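Local coordinates for uncharacterized protein (Chaetomium thermophilum, PDB 3LPZ) that probably acts in the Get pathway of tail-anchored protein biogenesis, as an alpha-solenoid member of the GET4 family suited to binding Get5 and other partners, at residues L242-S254 with F263-L277. Numbering follows the deposited sequence.
Sequences LPLLNFISMLLLS and FRQLKSKYEANLNEL
Helix 243-254 and helix 263-269 run antiparallel, their axes 10.5 Å apart at an angle of 175°, so that F247 meets L266; at Y270 the chain leaves helical geometry, and helix 271-275 turns across the start of the first helix. This is an antiparallel helical hairpin near the C-terminal end of the alpha-solenoid, with helix 186-199 and helix 282-293 also packing on its leucines and phenylalanines. L266, a branched and compact knob, fits the hole formed by F247, M250, L251 and S254; its CD1 touches M250 CB at 3.7 Å while CD2 lies over the backbone at L251. S254 is small enough to close that hole. F247 faces the bend at Y270 and touches both L266 and L274 beside it. Its CB lies over the centre of the Y270 ring, 3.9 Å from the centroid; CG anti to the backbone N (chi1 173°) then carries the phenyl ring past, edge toward that face in an offset edge-to-face pair, planes at 71°. Being flat, the phenyl also offers a face to L274, whose branched end sets CD2 4.2 Å from the ring centroid. Toward the start of helix 243-254, L244 slides past N273, its forked end letting CD2 meet N273 and L274 while CD1 points tip to tip at L277. P243 suits the first turn, where a missing N-H costs the helix nothing, and its ring packs beside N273. Tyrosine suits the bend because its ring serves the apolar packing while its hydroxyl reaches past N246 CB to water; N246 itself spends OD1 on the backbone N of F239, a link to the preceding loop. One water joins the two polar ends, lying 2.9 Å from Y270 OH and accepting a hydrogen bond from N246 ND2.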
loop_
_atom_site.group_PDB
_atom_site.type_symbol
_atom_site.label_atom_id
_atom_site.label_comp_id
_atom_site.label_asym_id
_atom_site.label_seq_id
_atom_site.Cartn_x
_atom_site.Cartn_y
_atom_site.Cartn_z
ATOM N N LEU A 242 -20.611 2.045 -18.996
ATOM C CA LEU A 242 -19.339 2.462 -18.387
ATOM C C LEU A 242 -18.165 1.979 -19.263
ATOM O O LEU A 242 -17.454 1.038 -18.904
ATOM C CB LEU A 242 -19.240 1.949 -16.948
ATOM C CG LEU A 242 -20.280 2.474 -15.931
ATOM C CD1 LEU A 242 -20.261 1.653 -14.639
ATOM C CD2 LEU A 242 -20.081 3.968 -15.620
ATOM N N PRO A 243 -17.980 2.614 -20.436
ATOM C CA PRO A 243 -16.935 2.161 -21.386
ATOM C C PRO A 243 -15.510 1.989 -20.801
ATOM O O PRO A 243 -14.789 1.081 -21.215
ATOM C CB PRO A 243 -16.922 3.252 -22.467
ATOM C CG PRO A 243 -17.919 4.291 -22.074
ATOM C CD PRO A 243 -18.789 3.723 -20.977
ATOM N N LEU A 244 -15.077 2.869 -19.901
ATOM C CA LEU A 244 -13.714 2.757 -19.373
ATOM C C LEU A 244 -13.563 1.590 -18.413
ATOM O O LEU A 244 -12.460 1.094 -18.176
ATOM C CB LEU A 244 -13.282 4.036 -18.652
ATOM C CG LEU A 244 -12.806 5.180 -19.555
ATOM C CD1 LEU A 244 -12.339 6.344 -18.659
ATOM C CD2 LEU A 244 -11.724 4.725 -20.537
ATOM N N LEU A 245 -14.658 1.172 -17.802
ATOM C CA LEU A 245 -14.593 -0.038 -16.988
ATOM C C LEU A 245 -14.400 -1.258 -17.925
ATOM O O LEU A 245 -13.694 -2.237 -17.600
ATOM C CB LEU A 245 -15.862 -0.166 -16.156
ATOM C CG LEU A 245 -15.646 -0.349 -14.659
ATOM C CD1 LEU A 245 -16.985 -0.442 -13.883
ATOM C CD2 LEU A 245 -14.777 -1.576 -14.402
ATOM N N ASN A 246 -15.037 -1.193 -19.086
ATOM C CA ASN A 246 -14.847 -2.219 -20.110
ATOM C C ASN A 246 -13.429 -2.245 -20.630
ATOM O O ASN A 246 -12.864 -3.311 -20.814
ATOM C CB ASN A 246 -15.846 -2.017 -21.252
ATOM C CG ASN A 246 -17.270 -2.087 -20.753
ATOM O OD1 ASN A 246 -17.538 -2.763 -19.753
ATOM N ND2 ASN A 246 -18.182 -1.385 -21.419
ATOM N N PHE A 247 -12.837 -1.066 -20.811
ATOM C CA PHE A 247 -11.426 -0.964 -21.130
ATOM C C PHE A 247 -10.553 -1.693 -20.095
ATOM O O PHE A 247 -9.661 -2.482 -20.452
ATOM C CB PHE A 247 -11.015 0.512 -21.176
ATOM C CG PHE A 247 -9.541 0.714 -21.323
ATOM C CD1 PHE A 247 -8.933 0.600 -22.574
ATOM C CD2 PHE A 247 -8.756 1.020 -20.212
ATOM C CE1 PHE A 247 -7.540 0.806 -22.724
ATOM C CE2 PHE A 247 -7.372 1.208 -20.343
ATOM C CZ PHE A 247 -6.763 1.101 -21.604
ATOM N N ILE A 248 -10.797 -1.405 -18.820
ATOM C CA ILE A 248 -10.102 -2.094 -17.730
ATOM C C ILE A 248 -10.304 -3.622 -17.765
ATOM O O ILE A 248 -9.324 -4.363 -17.662
ATOM C CB ILE A 248 -10.516 -1.553 -16.340
ATOM C CG1 ILE A 248 -10.100 -0.082 -16.182
ATOM C CG2 ILE A 248 -9.942 -2.451 -15.213
ATOM C CD1 ILE A 248 -10.834 0.606 -14.990
ATOM N N SER A 249 -11.553 -4.082 -17.904
ATOM C CA SER A 249 -11.821 -5.534 -17.991
ATOM C C SER A 249 -11.048 -6.188 -19.124
ATOM O O SER A 249 -10.476 -7.235 -18.924
ATOM C CB SER A 249 -13.306 -5.848 -18.212
ATOM O OG SER A 249 -14.105 -5.264 -17.216
ATOM N N MET A 250 -11.074 -5.586 -20.311
ATOM C CA MET A 250 -10.356 -6.150 -21.464
ATOM C C MET A 250 -8.828 -6.020 -21.352
ATOM O O MET A 250 -8.084 -6.862 -21.839
ATOM C CB MET A 250 -10.829 -5.512 -22.782
ATOM C CG MET A 250 -12.301 -5.573 -23.017
ATOM S SD MET A 250 -12.873 -7.259 -23.204
ATOM C CE MET A 250 -12.123 -7.711 -24.755
ATOM N N LEU A 251 -8.360 -4.951 -20.730
ATOM C CA LEU A 251 -6.946 -4.811 -20.451
ATOM C C LEU A 251 -6.489 -5.973 -19.561
ATOM O O LEU A 251 -5.469 -6.619 -19.846
ATOM C CB LEU A 251 -6.641 -3.463 -19.782
ATOM C CG LEU A 251 -5.197 -3.213 -19.326
ATOM C CD1 LEU A 251 -4.253 -3.277 -20.512
ATOM C CD2 LEU A 251 -5.051 -1.858 -18.578
ATOM N N LEU A 252 -7.241 -6.258 -18.500
ATOM C CA LEU A 252 -6.935 -7.436 -17.677
ATOM C C LEU A 252 -6.932 -8.755 -18.448
ATOM O O LEU A 252 -6.050 -9.620 -18.216
ATOM C CB LEU A 252 -7.887 -7.538 -16.474
ATOM C CG LEU A 252 -7.623 -6.570 -15.317
ATOM C CD1 LEU A 252 -8.750 -6.694 -14.279
ATOM C CD2 LEU A 252 -6.250 -6.801 -14.651
ATOM N N LEU A 253 -7.909 -8.940 -19.334
ATOM C CA LEU A 253 -7.868 -10.120 -20.212
ATOM C C LEU A 253 -6.612 -10.137 -21.057
ATOM O O LEU A 253 -5.927 -11.135 -21.093
ATOM C CB LEU A 253 -9.070 -10.189 -21.145
ATOM C CG LEU A 253 -10.278 -11.022 -20.750
ATOM C CD1 LEU A 253 -11.180 -11.189 -21.996
ATOM C CD2 LEU A 253 -9.862 -12.392 -20.165
ATOM N N SER A 254 -6.300 -9.020 -21.706
ATOM C CA SER A 254 -5.175 -8.937 -22.645
ATOM C C SER A 254 -3.832 -9.212 -21.990
ATOM O O SER A 254 -2.934 -9.748 -22.613
ATOM C CB SER A 254 -5.131 -7.564 -23.323
ATOM O OG SER A 254 -6.306 -7.336 -24.069
ATOM N N PHE A 263 -3.269 -4.634 -27.106
ATOM C CA PHE A 263 -3.115 -3.392 -26.354
ATOM C C PHE A 263 -3.355 -2.195 -27.255
ATOM O O PHE A 263 -4.025 -1.236 -26.864
ATOM C CB PHE A 263 -1.728 -3.285 -25.703
ATOM C CG PHE A 263 -1.571 -2.073 -24.827
ATOM C CD1 PHE A 263 -2.063 -2.072 -23.524
ATOM C CD2 PHE A 263 -0.984 -0.912 -25.321
ATOM C CE1 PHE A 263 -1.940 -0.932 -22.719
ATOM C CE2 PHE A 263 -0.871 0.229 -24.538
ATOM C CZ PHE A 263 -1.342 0.217 -23.225
ATOM N N ARG A 264 -2.799 -2.262 -28.465
ATOM C CA ARG A 264 -2.922 -1.167 -29.416
ATOM C C ARG A 264 -4.386 -1.019 -29.828
ATOM O O ARG A 264 -4.909 0.083 -29.844
ATOM C CB ARG A 264 -2.002 -1.376 -30.631
ATOM C CG ARG A 264 -0.537 -1.116 -30.326
ATOM C CD ARG A 264 0.324 -1.052 -31.602
ATOM N NE ARG A 264 1.739 -1.175 -31.260
ATOM C CZ ARG A 264 2.421 -2.320 -31.294
ATOM N NH1 ARG A 264 1.830 -3.445 -31.694
ATOM N NH2 ARG A 264 3.703 -2.336 -30.944
ATOM N N GLN A 265 -5.056 -2.132 -30.109
ATOM C CA GLN A 265 -6.476 -2.063 -30.491
ATOM C C GLN A 265 -7.376 -1.499 -29.391
ATOM O O GLN A 265 -8.307 -0.767 -29.688
ATOM C CB GLN A 265 -7.001 -3.411 -30.969
ATOM C CG GLN A 265 -8.399 -3.342 -31.550
ATOM C CD GLN A 265 -8.963 -4.709 -31.843
ATOM O OE1 GLN A 265 -8.310 -5.725 -31.613
ATOM N NE2 GLN A 265 -10.183 -4.746 -32.347
ATOM N N LEU A 266 -7.088 -1.842 -28.133
ATOM C CA LEU A 266 -7.835 -1.321 -26.983
ATOM C C LEU A 266 -7.684 0.192 -26.845
ATOM O O LEU A 266 -8.663 0.916 -26.663
ATOM C CB LEU A 266 -7.329 -1.997 -25.706
ATOM C CG LEU A 266 -8.287 -2.667 -24.726
ATOM C CD1 LEU A 266 -9.515 -3.289 -25.364
ATOM C CD2 LEU A 266 -7.494 -3.696 -23.922
ATOM N N LYS A 267 -6.439 0.652 -26.908
ATOM C CA LYS A 267 -6.110 2.075 -26.876
ATOM C C LYS A 267 -6.778 2.843 -28.010
ATOM O O LYS A 267 -7.261 3.959 -27.827
ATOM C CB LYS A 267 -4.600 2.243 -26.951
ATOM C CG LYS A 267 -3.892 1.947 -25.624
ATOM C CD LYS A 267 -3.394 3.234 -25.014
ATOM C CE LYS A 267 -2.176 3.725 -25.800
ATOM N NZ LYS A 267 -1.822 5.137 -25.510
ATOM N N SER A 268 -6.819 2.226 -29.180
ATOM C CA SER A 268 -7.500 2.809 -30.320
ATOM C C SER A 268 -9.015 2.842 -30.100
ATOM O O SER A 268 -9.646 3.886 -30.255
ATOM C CB SER A 268 -7.155 2.009 -31.580
ATOM O OG SER A 268 -8.104 2.262 -32.591
ATOM N N LYS A 269 -9.598 1.702 -29.729
ATOM C CA LYS A 269 -11.045 1.621 -29.523
ATOM C C LYS A 269 -11.535 2.657 -28.510
ATOM O O LYS A 269 -12.625 3.212 -28.661
ATOM C CB LYS A 269 -11.453 0.217 -29.076
ATOM C CG LYS A 269 -12.918 0.075 -28.732
ATOM C CD LYS A 269 -13.310 -1.374 -28.493
ATOM C CE LYS A 269 -14.823 -1.428 -28.322
ATOM N NZ LYS A 269 -15.421 -2.765 -28.541
ATOM N N TYR A 270 -10.724 2.904 -27.479
ATOM C CA TYR A 270 -11.140 3.727 -26.340
ATOM C C TYR A 270 -10.450 5.082 -26.317
ATOM O O TYR A 270 -10.493 5.772 -25.287
ATOM C CB TYR A 270 -10.895 2.969 -25.012
ATOM C CG TYR A 270 -11.862 1.818 -24.827
ATOM C CD1 TYR A 270 -13.169 2.059 -24.373
ATOM C CD2 TYR A 270 -11.498 0.506 -25.140
ATOM C CE1 TYR A 270 -14.086 1.032 -24.227
ATOM C CE2 TYR A 270 -12.416 -0.548 -24.989
ATOM C CZ TYR A 270 -13.711 -0.265 -24.528
ATOM O OH TYR A 270 -14.645 -1.261 -24.358
ATOM N N GLU A 271 -9.834 5.461 -27.452
ATOM C CA GLU A 271 -9.101 6.733 -27.552
ATOM C C GLU A 271 -9.917 7.921 -27.065
ATOM O O GLU A 271 -9.427 8.676 -26.231
ATOM C CB GLU A 271 -8.545 6.990 -28.966
ATOM C CG GLU A 271 -7.666 8.227 -29.044
ATOM C CD GLU A 271 -7.134 8.531 -30.445
ATOM O OE1 GLU A 271 -7.543 7.854 -31.419
ATOM O OE2 GLU A 271 -6.308 9.469 -30.568
ATOM N N ALA A 272 -11.160 8.078 -27.536
ATOM C CA ALA A 272 -11.947 9.254 -27.118
ATOM C C ALA A 272 -12.185 9.270 -25.605
ATOM O O ALA A 272 -12.037 10.318 -24.950
ATOM C CB ALA A 272 -13.281 9.357 -27.881
ATOM N N ASN A 273 -12.546 8.108 -25.059
ATOM C CA ASN A 273 -12.854 7.983 -23.627
ATOM C C ASN A 273 -11.628 8.259 -22.788
ATOM O O ASN A 273 -11.709 8.935 -21.755
ATOM C CB ASN A 273 -13.381 6.583 -23.289
ATOM C CG ASN A 273 -14.472 6.119 -24.241
ATOM O OD1 ASN A 273 -15.659 6.239 -23.947
ATOM N ND2 ASN A 273 -14.072 5.610 -25.392
ATOM N N LEU A 274 -10.495 7.714 -23.226
ATOM C CA LEU A 274 -9.233 7.896 -22.504
ATOM C C LEU A 274 -8.781 9.352 -22.540
ATOM O O LEU A 274 -8.257 9.851 -21.556
ATOM C CB LEU A 274 -8.145 6.982 -23.077
ATOM C CG LEU A 274 -8.312 5.474 -22.827
ATOM C CD1 LEU A 274 -7.394 4.650 -23.760
ATOM C CD2 LEU A 274 -8.070 5.130 -21.354
ATOM N N ASN A 275 -9.011 10.025 -23.673
ATOM C CA ASN A 275 -8.604 11.424 -23.866
ATOM C C ASN A 275 -9.273 12.358 -22.867
ATOM O O ASN A 275 -8.683 13.356 -22.465
ATOM C CB ASN A 275 -8.879 11.897 -25.319
ATOM C CG ASN A 275 -7.771 11.506 -26.298
ATOM O OD1 ASN A 275 -6.724 10.970 -25.909
ATOM N ND2 ASN A 275 -7.993 11.785 -27.583
ATOM N N GLU A 276 -10.497 12.027 -22.462
ATOM C CA GLU A 276 -11.229 12.794 -21.460
ATOM C C GLU A 276 -10.601 12.760 -20.059
ATOM O O GLU A 276 -10.995 13.538 -19.190
ATOM C CB GLU A 276 -12.677 12.296 -21.369
ATOM C CG GLU A 276 -13.496 12.515 -22.640
ATOM C CD GLU A 276 -14.964 12.099 -22.493
ATOM O OE1 GLU A 276 -15.378 11.650 -21.404
ATOM O OE2 GLU A 276 -15.715 12.233 -23.483
ATOM N N LEU A 277 -9.646 11.854 -19.831
ATOM C CA LEU A 277 -9.048 11.675 -18.512
ATOM C C LEU A 277 -7.960 12.728 -18.241
ATOM O O LEU A 277 -7.418 12.821 -17.130
ATOM C CB LEU A 277 -8.438 10.267 -18.413
ATOM C CG LEU A 277 -9.215 9.094 -17.795
ATOM C CD1 LEU A 277 -10.701 9.257 -17.907
ATOM C CD2 LEU A 277 -8.738 7.763 -18.356
HETATM O O HOH W 1 -17.395 -0.389 -24.306
#